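Local coordinates for protein mannan endo-1,4-beta-mannosidase (Bacillus subtilis, PDB 3CBW) that catalyses the random endo-hydrolysis of beta-1,4-mannosidic linkages in mannan, galactomannan and glucomannan, and takes part in glucomannan degradation, at residues Gln202-Ile207 with Ser241-Val246; Asn178-Trp183 with Thr187-Lys192; Met27-Leu30 with Asn35-Glu38. The protein carries 3 engineered substitutions. One frame throughout, in Å; residues are numbered along the deposited sequence.

Contact 1: Gln202-Ile207 with Ser241-Val246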
ATOM      1  N   GLN A 202      -5.613 -16.176  -7.221  1.00 10.03           N
ATOM      2  CA  GLN A 202      -5.651 -16.114  -8.679  1.00 10.15           C
ATOM      3  C   GLN A 202      -5.768 -14.683  -9.181  1.00  9.69           C
ATOM      4  O   GLN A 202      -5.099 -14.304 -10.142  1.00  9.92           O
ATOM      5  CB  GLN A 202      -6.797 -16.967  -9.202  1.00 10.58           C
ATOM      6  CG  GLN A 202      -6.577 -18.448  -8.983  1.00 12.66           C
ATOM      7  CD  GLN A 202      -7.786 -19.275  -9.367  1.00 16.27           C
ATOM      8  OE1 GLN A 202      -8.275 -19.180 -10.486  1.00 17.42           O
ATOM      9  NE2 GLN A 202      -8.283 -20.080  -8.432  1.00 17.75           N
ATOM     10  N   LEU A 203      -6.594 -13.876  -8.522  1.00  9.18           N
ATOM     11  CA  LEU A 203      -6.774 -12.488  -8.925  1.00  9.48           C
ATOM     12  C   LEU A 203      -5.507 -11.659  -8.702  1.00  9.35           C
ATOM     13  O   LEU A 203      -5.119 -10.859  -9.559  1.00  9.90           O
ATOM     14  CB  LEU A 203      -7.969 -11.877  -8.185  1.00  9.70           C
ATOM     15  CG  LEU A 203      -8.310 -10.424  -8.537  1.00  9.60           C
ATOM     16  CD1 LEU A 203      -8.720 -10.263 -10.006  1.00 12.08           C
ATOM     17  CD2 LEU A 203      -9.414  -9.916  -7.624  1.00 10.58           C
ATOM     18  N   TYR A 204      -4.861 -11.854  -7.560  1.00  8.95           N
ATOM     19  CA  TYR A 204      -3.628 -11.149  -7.284  1.00  9.18           C
ATOM     20  C   TYR A 204      -2.587 -11.516  -8.349  1.00  9.31           C
ATOM     21  O   TYR A 204      -1.923 -10.633  -8.909  1.00  9.10           O
ATOM     22  CB  TYR A 204      -3.140 -11.488  -5.883  1.00  9.87           C
ATOM     23  CG  TYR A 204      -1.934 -10.694  -5.460  1.00  9.45           C
ATOM     24  CD1 TYR A 204      -2.025  -9.705  -4.483  1.00  9.55           C
ATOM     25  CD2 TYR A 204      -0.688 -10.959  -6.024  1.00 11.22           C
ATOM     26  CE1 TYR A 204      -0.881  -8.992  -4.093  1.00 10.32           C
ATOM     27  CE2 TYR A 204       0.421 -10.265  -5.664  1.00 12.19           C
ATOM     28  CZ  TYR A 204       0.331  -9.285  -4.715  1.00 10.35           C
ATOM     29  OH  TYR A 204       1.494  -8.655  -4.364  1.00 12.49           O
ATOM     30  N   LYS A 205      -2.449 -12.807  -8.641  1.00  9.27           N
ATOM     31  CA  LYS A 205      -1.482 -13.248  -9.645  1.00  9.94           C
ATOM     32  C   LYS A 205      -1.831 -12.733 -11.038  1.00 10.01           C
ATOM     33  O   LYS A 205      -0.937 -12.416 -11.812  1.00 10.39           O
ATOM     34  CB  LYS A 205      -1.363 -14.761  -9.645  1.00 10.92           C
ATOM     35  CG  LYS A 205      -0.760 -15.320  -8.385  1.00 12.34           C
ATOM     36  CD  LYS A 205      -0.694 -16.817  -8.519  1.00 17.64           C
ATOM     37  CE  LYS A 205      -0.495 -17.511  -7.216  1.00 20.70           C
ATOM     38  NZ  LYS A 205      -0.646 -18.973  -7.452  1.00 23.81           N
ATOM     39  N   LYS A 206      -3.120 -12.629 -11.347  1.00  9.77           N
ATOM     40  CA  LYS A 206      -3.556 -12.077 -12.630  1.00 10.69           C
ATOM     41  C   LYS A 206      -3.101 -10.622 -12.765  1.00 10.31           C
ATOM     42  O   LYS A 206      -2.604 -10.197 -13.813  1.00 10.42           O
ATOM     43  CB  LYS A 206      -5.071 -12.180 -12.726  1.00 11.48           C
ATOM     44  CG  LYS A 206      -5.688 -11.623 -13.986  1.00 13.24           C
ATOM     45  CD  LYS A 206      -7.175 -11.963 -14.005  1.00 16.01           C
ATOM     46  CE  LYS A 206      -7.844 -11.495 -15.254  1.00 18.08           C
ATOM     47  NZ  LYS A 206      -7.651 -12.441 -16.391  1.00 18.77           N
ATOM     48  N   ILE A 207      -3.251  -9.853 -11.693  1.00  9.84           N
ATOM     49  CA  ILE A 207      -2.783  -8.475 -11.725  1.00  9.65           C
ATOM     50  C   ILE A 207      -1.250  -8.426 -11.793  1.00  8.73           C
ATOM     51  O   ILE A 207      -0.686  -7.624 -12.543  1.00  8.72           O
ATOM     52  CB  ILE A 207      -3.338  -7.651 -10.550  1.00  9.76           C
ATOM     53  CG1 ILE A 207      -4.866  -7.548 -10.671  1.00 10.79           C
ATOM     54  CG2 ILE A 207      -2.657  -6.276 -10.485  1.00 10.51           C
ATOM     55  CD1 ILE A 207      -5.530  -6.719  -9.592  1.00 11.90           C
ATOM     56  N   SER A 241       6.891 -15.465  -4.786  1.00  9.74           N
ATOM     57  CA  SER A 241       7.289 -14.881  -6.068  1.00  9.78           C
ATOM     58  C   SER A 241       6.435 -13.697  -6.532  1.00  8.95           C
ATOM     59  O   SER A 241       6.735 -13.100  -7.561  1.00  8.69           O
ATOM     60  CB  SER A 241       7.357 -15.948  -7.155  1.00 11.33           C
ATOM     61  OG  SER A 241       6.058 -16.321  -7.518  1.00 12.05           O
ATOM     62  N   TYR A 242       5.410 -13.326  -5.756  1.00  8.20           N
ATOM     63  CA  TYR A 242       4.495 -12.269  -6.172  1.00  8.18           C
ATOM     64  C   TYR A 242       4.448 -11.112  -5.192  1.00  7.92           C
ATOM     65  O   TYR A 242       3.698 -10.168  -5.431  1.00  7.97           O
ATOM     66  CB  TYR A 242       3.069 -12.807  -6.371  1.00  9.12           C
ATOM     67  CG  TYR A 242       3.015 -14.106  -7.146  1.00  9.27           C
ATOM     68  CD1 TYR A 242       3.288 -14.162  -8.517  1.00 11.34           C
ATOM     69  CD2 TYR A 242       2.793 -15.309  -6.478  1.00 11.15           C
ATOM     70  CE1 TYR A 242       3.247 -15.384  -9.205  1.00 11.38           C
ATOM     71  CE2 TYR A 242       2.761 -16.515  -7.148  1.00 11.94           C
ATOM     72  CZ  TYR A 242       2.996 -16.543  -8.497  1.00 10.34           C
ATOM     73  OH  TYR A 242       2.963 -17.761  -9.143  1.00 11.78           O
ATOM     74  N   VAL A 243       5.215 -11.184  -4.101  1.00  7.76           N
ATOM     75  CA  VAL A 243       5.107 -10.209  -3.010  1.00  8.06           C
ATOM     76  C   VAL A 243       6.488  -9.808  -2.550  1.00  7.77           C
ATOM     77  O   VAL A 243       7.320 -10.660  -2.232  1.00  7.84           O
ATOM     78  CB  VAL A 243       4.337 -10.805  -1.795  1.00  8.25           C
ATOM     79  CG1 VAL A 243       4.325  -9.825  -0.624  1.00  8.54           C
ATOM     80  CG2 VAL A 243       2.901 -11.157  -2.174  1.00  9.33           C
ATOM     81  N   ASP A 244       6.723  -8.505  -2.489  1.00  6.96           N
ATOM     82  CA  ASP A 244       7.970  -7.963  -1.947  1.00  7.35           C
ATOM     83  C   ASP A 244       7.882  -7.590  -0.465  1.00  7.15           C
ATOM     84  O   ASP A 244       8.842  -7.797   0.287  1.00  7.71           O
ATOM     85  CB  ASP A 244       8.402  -6.729  -2.748  1.00  7.28           C
ATOM     86  CG  ASP A 244       8.802  -7.077  -4.160  1.00  7.88           C
ATOM     87  OD1 ASP A 244       9.732  -7.893  -4.322  1.00  8.44           O
ATOM     88  OD2 ASP A 244       8.201  -6.536  -5.113  1.00  7.69           O
ATOM     89  N   ILE A 245       6.747  -7.012  -0.063  1.00  7.14           N
ATOM     90  CA  ILE A 245       6.549  -6.488   1.292  1.00  7.21           C
ATOM     91  C   ILE A 245       5.208  -6.974   1.780  1.00  6.96           C
ATOM     92  O   ILE A 245       4.233  -6.958   1.028  1.00  6.95           O
ATOM     93  CB  ILE A 245       6.593  -4.924   1.308  1.00  7.14           C
ATOM     94  CG1 ILE A 245       7.993  -4.427   0.932  1.00  8.25           C
ATOM     95  CG2 ILE A 245       6.145  -4.341   2.657  1.00  7.22           C
ATOM     96  CD1 ILE A 245       8.115  -2.928   0.723  1.00  8.34           C
ATOM     97  N   VAL A 246       5.170  -7.440   3.027  1.00  7.28           N
ATOM     98  CA  VAL A 246       3.912  -7.801   3.681  1.00  7.58           C
ATOM     99  C   VAL A 246       3.576  -6.740   4.717  1.00  7.15           C
ATOM    100  O   VAL A 246       4.468  -6.046   5.227  1.00  7.46           O
ATOM    101  CB  VAL A 246       3.968  -9.204   4.340  1.00  7.59           C
ATOM    102  CG1 VAL A 246       4.188 -10.258   3.273  1.00  8.10           C
ATOM    103  CG2 VAL A 246       5.074  -9.292   5.429  1.00  8.42           C
TER
HETATM  104  O   HOH W   1       0.704 -19.161  -9.954  1.00 25.46           O
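Lys205 lies across the ring of Tyr242, on the outer wall of the (beta/alpha)8 barrel, where helix 194-214 faces the loop running into strand 245-252. Followed outward from the helix, the lysine's CB still stands clear of the ring and the first contact is at CG. This atom sits 3.8 Å from the Tyr242 ring centroid and only 6° off the ring normal, which identifies a CH-pi contact. The chain is extended beyond CG and runs on toward the phenol end: CD lies 3.7 Å from Tyr242 CZ, and CE comes to 3.4 Å from Tyr242 CE2. At the tip, NZ reaches Tyr242 OH through a water, to which it donates at 2.8 Å. The opposite face of the ring carries Ser241 OG, so the tyrosine is covered on both faces. One residue earlier on the helix, Tyr204 holds the loop backbone. Its CG stands opposite its own N about the CA-CB bond, which carries the ring out to the loop; CE2 meets Tyr242 CB, and Val243 CG2 packs 3.6 Å from Tyr204 OH. That hydroxyl donates to Tyr242 O at 2.9 Å, with a C=O...O angle of 143° and the donor tilted 31° from the carbonyl plane.

Contact 2: Asn178-Trp183 with Thr187-Lys192; sequences NGEWFW and TSYNQK
Glu180 runs its side chain alongside the backbone at Ser188 and Tyr189, with nonpolar contacts first and the charge at the end. Its CB is 3.9 Å from Ser188 C, and CD is 3.9 Å from Tyr189 CA. The chain reaches along the backbone because it bends at chi2 (-81°), which lays the carboxylate beside the tyrosine. OE2 then approaches the edge of the Tyr189 ring, in its plane, 3.7 Å from CD1; carboxylate and ring planes stand 76° apart. OE1 has a stronger partner, the salt-bridged NE of Arg230, and also accepts from a water at 2.8 Å. The same water donates to Asn178 O and accepts from Asn190 N, tying three residues together across the loop. Both segments belong to the excursion that follows strand 169-172 of the barrel, the position of the acid/base loop in clan GH-A glycosidases. Arg230 would probably lose its ionic mate, and the bridging water one acceptor, were an alanine to stand in place of Glu180. Further out, a type II turn from Ser188 to Gln191, closed by Gln191 N to Ser188 O at 3.1 Å, presents Asn190 N to the water. The Asn190 and Asn178 side chains are anchored on Asp231 backbone atoms, and Asn178 OD1 also accepts from Asp227 N. Trp181, a probable substrate-binding residue, hydrogen-bonds through NE1 to OE1 of Glu176, the probable proton donor.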
ATOM      1  N   ASN A 178      -8.945  -9.973   3.588  1.00  7.58           N
ATOM      2  CA  ASN A 178      -9.549 -10.770   4.655  1.00  7.51           C
ATOM      3  C   ASN A 178     -10.712 -10.042   5.319  1.00  8.23           C
ATOM      4  O   ASN A 178     -11.389 -10.614   6.175  1.00  9.04           O
ATOM      5  CB  ASN A 178      -8.504 -11.213   5.691  1.00  7.54           C
ATOM      6  CG  ASN A 178      -7.796 -10.048   6.349  1.00  8.13           C
ATOM      7  OD1 ASN A 178      -7.606  -9.002   5.734  1.00  8.18           O
ATOM      8  ND2 ASN A 178      -7.341 -10.246   7.583  1.00  9.10           N
ATOM      9  N   GLY A 179     -10.937  -8.789   4.913  1.00  8.31           N
ATOM     10  CA  GLY A 179     -12.142  -8.068   5.298  1.00  8.98           C
ATOM     11  C   GLY A 179     -13.290  -8.432   4.375  1.00  9.59           C
ATOM     12  O   GLY A 179     -13.104  -9.077   3.336  1.00 11.75           O
ATOM     13  N   GLU A 180     -14.478  -7.972   4.741  1.00  9.47           N
ATOM     14  CA  GLU A 180     -15.699  -8.367   4.060  1.00 10.03           C
ATOM     15  C   GLU A 180     -16.358  -7.194   3.352  1.00 10.10           C
ATOM     16  O   GLU A 180     -17.503  -7.297   2.917  1.00 11.40           O
ATOM     17  CB  GLU A 180     -16.657  -9.078   5.040  1.00 10.71           C
ATOM     18  CG  GLU A 180     -17.297  -8.189   6.119  1.00 11.47           C
ATOM     19  CD  GLU A 180     -16.414  -7.907   7.337  1.00 11.05           C
ATOM     20  OE1 GLU A 180     -15.268  -8.395   7.433  1.00 11.07           O
ATOM     21  OE2 GLU A 180     -16.887  -7.172   8.223  1.00 12.97           O
ATOM     22  N   TRP A 181     -15.635  -6.086   3.213  1.00  9.47           N
ATOM     23  CA  TRP A 181     -16.188  -4.870   2.615  1.00  9.73           C
ATOM     24  C   TRP A 181     -15.894  -4.734   1.108  1.00 10.20           C
ATOM     25  O   TRP A 181     -16.817  -4.482   0.329  1.00 11.78           O
ATOM     26  CB  TRP A 181     -15.792  -3.625   3.424  1.00 10.01           C
ATOM     27  CG  TRP A 181     -14.367  -3.587   3.882  1.00  9.41           C
ATOM     28  CD1 TRP A 181     -13.315  -2.997   3.231  1.00  9.46           C
ATOM     29  CD2 TRP A 181     -13.834  -4.138   5.092  1.00  9.58           C
ATOM     30  NE1 TRP A 181     -12.161  -3.152   3.956  1.00  9.05           N
ATOM     31  CE2 TRP A 181     -12.450  -3.842   5.104  1.00  9.32           C
ATOM     32  CE3 TRP A 181     -14.390  -4.835   6.176  1.00 10.04           C
ATOM     33  CZ2 TRP A 181     -11.613  -4.232   6.142  1.00  9.65           C
ATOM     34  CZ3 TRP A 181     -13.554  -5.224   7.214  1.00 10.15           C
ATOM     35  CH2 TRP A 181     -12.173  -4.925   7.187  1.00  9.80           C
ATOM     36  N   PHE A 182     -14.651  -4.936   0.677  1.00  8.78           N
ATOM     37  CA  PHE A 182     -14.321  -4.812  -0.752  1.00  8.90           C
ATOM     38  C   PHE A 182     -14.759  -6.040  -1.541  1.00  9.00           C
ATOM     39  O   PHE A 182     -14.743  -7.159  -1.035  1.00  9.05           O
ATOM     40  CB  PHE A 182     -12.824  -4.599  -0.948  1.00  9.00           C
ATOM     41  CG  PHE A 182     -12.290  -3.330  -0.328  1.00  8.90           C
ATOM     42  CD1 PHE A 182     -12.897  -2.099  -0.575  1.00 10.30           C
ATOM     43  CD2 PHE A 182     -11.144  -3.364   0.453  1.00  8.60           C
ATOM     44  CE1 PHE A 182     -12.383  -0.919  -0.018  1.00 10.44           C
ATOM     45  CE2 PHE A 182     -10.620  -2.199   1.007  1.00  9.61           C
ATOM     46  CZ  PHE A 182     -11.237  -0.982   0.764  1.00 10.07           C
ATOM     47  N   TRP A 183     -15.105  -5.829  -2.807  1.00  8.90           N
ATOM     48  CA  TRP A 183     -15.624  -6.925  -3.625  1.00  8.79           C
ATOM     49  C   TRP A 183     -14.638  -8.090  -3.779  1.00  8.59           C
ATOM     50  O   TRP A 183     -15.054  -9.234  -3.976  1.00  8.92           O
ATOM     51  CB  TRP A 183     -16.085  -6.420  -4.993  1.00  9.23           C
ATOM     52  CG  TRP A 183     -15.004  -5.834  -5.872  1.00  8.56           C
ATOM     53  CD1 TRP A 183     -14.690  -4.509  -6.007  1.00  8.64           C
ATOM     54  CD2 TRP A 183     -14.116  -6.545  -6.755  1.00  8.56           C
ATOM     55  NE1 TRP A 183     -13.665  -4.347  -6.916  1.00  8.62           N
ATOM     56  CE2 TRP A 183     -13.296  -5.576  -7.390  1.00  8.17           C
ATOM     57  CE3 TRP A 183     -13.928  -7.897  -7.071  1.00  8.60           C
ATOM     58  CZ2 TRP A 183     -12.293  -5.922  -8.297  1.00  8.83           C
ATOM     59  CZ3 TRP A 183     -12.926  -8.239  -7.993  1.00  9.55           C
ATOM     60  CH2 TRP A 183     -12.136  -7.251  -8.593  1.00  9.13           C
ATOM     61  N   THR A 187     -16.725 -12.599   2.061  1.00 12.21           N
ATOM     62  CA  THR A 187     -18.110 -12.158   1.913  1.00 12.93           C
ATOM     63  C   THR A 187     -18.861 -12.030   3.237  1.00 13.27           C
ATOM     64  O   THR A 187     -19.870 -11.328   3.318  1.00 13.55           O
ATOM     65  CB  THR A 187     -18.902 -13.062   0.959  1.00 12.90           C
ATOM     66  OG1 THR A 187     -18.883 -14.408   1.444  1.00 13.41           O
ATOM     67  CG2 THR A 187     -18.302 -12.995  -0.453  1.00 14.26           C
ATOM     68  N   SER A 188     -18.380 -12.733   4.255  1.00 13.02           N
ATOM     69  CA  SER A 188     -18.937 -12.648   5.592  1.00 13.17           C
ATOM     70  C   SER A 188     -17.810 -12.513   6.602  1.00 12.49           C
ATOM     71  O   SER A 188     -16.727 -13.077   6.425  1.00 12.43           O
ATOM     72  CB  SER A 188     -19.767 -13.891   5.920  1.00 13.52           C
ATOM     73  OG  SER A 188     -21.040 -13.846   5.294  1.00 15.78           O
ATOM     74  N   TYR A 189     -18.108 -11.780   7.663  1.00 11.75           N
ATOM     75  CA  TYR A 189     -17.193 -11.474   8.752  1.00 11.81           C
ATOM     76  C   TYR A 189     -16.467 -12.706   9.267  1.00 12.28           C
ATOM     77  O   TYR A 189     -17.089 -13.611   9.831  1.00 12.80           O
ATOM     78  CB  TYR A 189     -18.028 -10.843   9.866  1.00 12.78           C
ATOM     79  CG  TYR A 189     -17.296 -10.482  11.127  1.00 13.18           C
ATOM     80  CD1 TYR A 189     -16.749  -9.214  11.287  1.00 13.79           C
ATOM     81  CD2 TYR A 189     -17.191 -11.388  12.187  1.00 13.30           C
ATOM     82  CE1 TYR A 189     -16.085  -8.858  12.461  1.00 14.54           C
ATOM     83  CE2 TYR A 189     -16.514 -11.040  13.370  1.00 14.47           C
ATOM     84  CZ  TYR A 189     -15.972  -9.771  13.491  1.00 14.81           C
ATOM     85  OH  TYR A 189     -15.308  -9.393  14.636  1.00 17.31           O
ATOM     86  N   ASN A 190     -15.145 -12.731   9.079  1.00 12.01           N
ATOM     87  CA  ASN A 190     -14.284 -13.820   9.589  1.00 12.54           C
ATOM     88  C   ASN A 190     -14.733 -15.223   9.183  1.00 12.97           C
ATOM     89  O   ASN A 190     -14.481 -16.195   9.887  1.00 13.85           O
ATOM     90  CB  ASN A 190     -14.106 -13.726  11.112  1.00 12.48           C
ATOM     91  CG  ASN A 190     -13.140 -12.632  11.513  1.00 11.76           C
ATOM     92  OD1 ASN A 190     -12.270 -12.234  10.727  1.00 13.00           O
ATOM     93  ND2 ASN A 190     -13.255 -12.163  12.750  1.00 13.49           N
ATOM     94  N   GLN A 191     -15.379 -15.323   8.034  1.00 13.05           N
ATOM     95  CA  GLN A 191     -15.888 -16.592   7.547  1.00 14.03           C
ATOM     96  C   GLN A 191     -14.917 -17.148   6.521  1.00 13.81           C
ATOM     97  O   GLN A 191     -14.780 -16.604   5.422  1.00 13.60           O
ATOM     98  CB  GLN A 191     -17.281 -16.396   6.947  1.00 14.94           C
ATOM     99  CG  GLN A 191     -17.923 -17.663   6.383  1.00 17.54           C
ATOM    100  CD  GLN A 191     -19.033 -17.361   5.391  1.00 21.38           C
ATOM    101  OE1 GLN A 191     -18.778 -16.998   4.240  1.00 22.08           O
ATOM    102  NE2 GLN A 191     -20.276 -17.521   5.831  1.00 23.44           N
ATOM    103  N   LYS A 192     -14.236 -18.226   6.885  1.00 14.20           N
ATOM    104  CA  LYS A 192     -13.308 -18.863   5.964  1.00 14.51           C
ATOM    105  C   LYS A 192     -14.105 -19.449   4.806  1.00 14.64           C
ATOM    106  O   LYS A 192     -15.143 -20.075   5.009  1.00 16.12           O
ATOM    107  CB  LYS A 192     -12.481 -19.943   6.664  1.00 15.33           C
ATOM    108  CG  LYS A 192     -11.220 -20.329   5.896  1.00 17.26           C
ATOM    109  CD  LYS A 192     -10.383 -21.341   6.654  1.00 20.87           C
ATOM    110  CE  LYS A 192      -9.071 -21.582   5.925  1.00 24.10           C
ATOM    111  NZ  LYS A 192      -8.158 -22.473   6.691  1.00 25.78           N
TER
HETATM  112  O   HOH W   2     -13.924 -10.859   7.327  1.00 11.24           O
HETATM  113  O   HOH W   3     -19.874  -8.615   3.804  1.00 20.04           O
HETATM  114  O   HOH W   4     -19.875  -8.865   2.098  1.00 28.42           O

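Contact 3: Met27-Leu30 with Asn35-Glu38; sequences MNWL and NRTE
The connection from helix 21-32 into strand 41-49, the first strand of the barrel, folds Arg36 back against Trp29 of the helix. One pair of atoms defines the contact: Trp29 NE1 and Arg36 NH2 are 3.3 Å apart. Both are donors, so no hydrogen bond joins them, and their closeness is consistent with both seeking neighbouring acceptors at Thr341 and Pro342. Arg36 NH2 donates to Pro342 O and Thr341 OG1, while Trp29 NE1 makes a weak hydrogen bond to Thr341 O. The same Arg36 NH2 lies 3.9 Å from Trp29 CE2 and equally far from Trp29 CZ2, so it comes near the indole obliquely, closest at its nitrogen. Indole and guanidinium planes stand nearly perpendicular, at 86°. Arg36 gets there with a chain extended from CG to NE (chi2 174°), and its NH1 is held by Asn39 O, which helps to fix the turn of the guanidinium. The indole is packed by Leu42, Leu329 and Ile343, which places it between the helix, barrel strand 41-49, the short strand 328-329 and the C-terminal chain. The contact thus joins an N-terminal helix and the loop into the first strand of a TIM barrel, held together with the C-terminal chain.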
ATOM      1  N   MET A  27      14.693  -1.593  -2.896  1.00  9.06           N
ATOM      2  CA  MET A  27      14.171  -2.767  -2.211  1.00  9.11           C
ATOM      3  C   MET A  27      15.190  -3.324  -1.214  1.00  8.78           C
ATOM      4  O   MET A  27      14.841  -3.658  -0.076  1.00  8.86           O
ATOM      5  CB  MET A  27      13.771  -3.857  -3.213  1.00  9.86           C
ATOM      6  CG  MET A  27      13.077  -5.039  -2.556  1.00 10.55           C
ATOM      7  SD  MET A  27      11.459  -4.638  -1.771  1.00  8.23           S
ATOM      8  CE  MET A  27      11.738  -5.305  -0.109  1.00 11.82           C
ATOM      9  N   ASN A  28      16.445  -3.453  -1.635  1.00  8.95           N
ATOM     10  CA  ASN A  28      17.472  -3.947  -0.734  1.00  9.15           C
ATOM     11  C   ASN A  28      17.663  -3.009   0.459  1.00  9.04           C
ATOM     12  O   ASN A  28      17.839  -3.448   1.604  1.00  9.21           O
ATOM     13  CB  ASN A  28      18.798  -4.157  -1.477  1.00  9.52           C
ATOM     14  CG  ASN A  28      19.802  -4.915  -0.639  1.00  9.74           C
ATOM     15  OD1 ASN A  28      19.467  -5.930  -0.044  1.00 11.15           O
ATOM     16  ND2 ASN A  28      21.027  -4.422  -0.580  1.00 12.89           N
ATOM     17  N   TRP A  29      17.659  -1.709   0.189  1.00  8.77           N
ATOM     18  CA  TRP A  29      17.785  -0.707   1.237  1.00  8.75           C
ATOM     19  C   TRP A  29      16.631  -0.800   2.245  1.00  8.87           C
ATOM     20  O   TRP A  29      16.855  -0.827   3.457  1.00  8.61           O
ATOM     21  CB  TRP A  29      17.882   0.668   0.587  1.00  9.19           C
ATOM     22  CG  TRP A  29      18.073   1.818   1.520  1.00  9.20           C
ATOM     23  CD1 TRP A  29      19.260   2.316   1.989  1.00  9.64           C
ATOM     24  CD2 TRP A  29      17.046   2.649   2.069  1.00  8.74           C
ATOM     25  NE1 TRP A  29      19.024   3.397   2.800  1.00  9.44           N
ATOM     26  CE2 TRP A  29      17.676   3.633   2.853  1.00  8.91           C
ATOM     27  CE3 TRP A  29      15.645   2.671   1.952  1.00  8.28           C
ATOM     28  CZ2 TRP A  29      16.960   4.601   3.555  1.00  9.71           C
ATOM     29  CZ3 TRP A  29      14.934   3.638   2.631  1.00  9.53           C
ATOM     30  CH2 TRP A  29      15.591   4.593   3.425  1.00  9.90           C
ATOM     31  N   LEU A  30      15.397  -0.883   1.751  1.00  8.46           N
ATOM     32  CA  LEU A  30      14.229  -1.003   2.632  1.00  8.39           C
ATOM     33  C   LEU A  30      14.343  -2.240   3.528  1.00  8.28           C
ATOM     34  O   LEU A  30      14.107  -2.158   4.735  1.00  8.89           O
ATOM     35  CB  LEU A  30      12.928  -1.074   1.814  1.00  8.08           C
ATOM     36  CG  LEU A  30      12.438   0.223   1.162  1.00  8.51           C
ATOM     37  CD1 LEU A  30      11.295  -0.114   0.210  1.00 10.42           C
ATOM     38  CD2 LEU A  30      11.988   1.254   2.200  1.00  9.58           C
ATOM     39  N   ASN A  35      18.002  -3.388  10.724  1.00 10.85           N
ATOM     40  CA  ASN A  35      19.348  -3.603  11.271  1.00 11.51           C
ATOM     41  C   ASN A  35      19.982  -2.335  11.835  1.00 11.41           C
ATOM     42  O   ASN A  35      21.007  -2.403  12.514  1.00 12.01           O
ATOM     43  CB  ASN A  35      20.260  -4.207  10.209  1.00 11.79           C
ATOM     44  CG  ASN A  35      19.768  -5.550   9.711  1.00 13.19           C
ATOM     45  OD1 ASN A  35      19.099  -6.292  10.430  1.00 14.86           O
ATOM     46  ND2 ASN A  35      20.100  -5.871   8.472  1.00 15.68           N
ATOM     47  N   ARG A  36      19.385  -1.183  11.553  1.00 10.70           N
ATOM     48  CA  ARG A  36      19.895   0.094  12.041  1.00 11.09           C
ATOM     49  C   ARG A  36      19.528   0.297  13.499  1.00 11.57           C
ATOM     50  O   ARG A  36      18.656  -0.397  14.028  1.00 11.65           O
ATOM     51  CB  ARG A  36      19.320   1.250  11.223  1.00 10.38           C
ATOM     52  CG  ARG A  36      19.735   1.268   9.770  1.00 10.72           C
ATOM     53  CD  ARG A  36      18.989   2.371   9.064  1.00  9.58           C
ATOM     54  NE  ARG A  36      19.595   2.668   7.770  1.00 10.07           N
ATOM     55  CZ  ARG A  36      19.399   3.800   7.105  1.00 10.18           C
ATOM     56  NH1 ARG A  36      18.577   4.729   7.588  1.00 10.44           N
ATOM     57  NH2 ARG A  36      20.014   3.998   5.943  1.00 11.21           N
ATOM     58  N   THR A  37      20.171   1.283  14.118  1.00 12.44           N
ATOM     59  CA  THR A  37      19.854   1.670  15.492  1.00 13.82           C
ATOM     60  C   THR A  37      18.926   2.884  15.550  1.00 14.25           C
ATOM     61  O   THR A  37      18.356   3.182  16.604  1.00 15.12           O
ATOM     62  CB  THR A  37      21.134   1.976  16.300  1.00 14.46           C
ATOM     63  OG1 THR A  37      21.889   2.995  15.637  1.00 16.56           O
ATOM     64  CG2 THR A  37      21.978   0.730  16.439  1.00 15.32           C
ATOM     65  N   GLU A  38      18.799   3.593  14.430  1.00 14.31           N
ATOM     66  CA  GLU A  38      17.917   4.752  14.318  1.00 14.84           C
ATOM     67  C   GLU A  38      17.530   4.886  12.856  1.00 13.36           C
ATOM     68  O   GLU A  38      18.072   4.158  12.022  1.00 12.57           O
ATOM     69  CB  GLU A  38      18.617   6.024  14.821  1.00 15.83           C
ATOM     70  CG  GLU A  38      19.799   6.495  13.988  1.00 18.22           C
ATOM     71  CD  GLU A  38      20.484   7.695  14.613  1.00 21.16           C
ATOM     72  OE1 GLU A  38      20.343   8.818  14.079  1.00 25.49           O
ATOM     73  OE2 GLU A  38      21.148   7.514  15.659  1.00 24.79           O
TER

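Contact 2 is a surface contact; contacts 1 and 3 are partly buried, each pairing buried with partly exposed residues. Contacts 1 and 2 share the region around helix 194-214: contact 1 uses the helix itself, contact 2 the loop leading into it, and Leu203 CD2 packs 3.9 Å from Trp183 CZ3. Contact 3 touches contact 1 on its 241-246 segment instead, through Met27 SD, 3.8 Å from Asp244 CB. Contacts 2 and 3 lie on opposite sides of the chain's centre, their nearest atoms about 21 Å apart. Chemistry follows place: contact 1 combines a direct hydrogen bond, CH-pi packing and one water, contact 2 relies on water and an outside salt bridge without direct hydrogen bonds across it, and in contact 3 two donors converge on C-terminal acceptors.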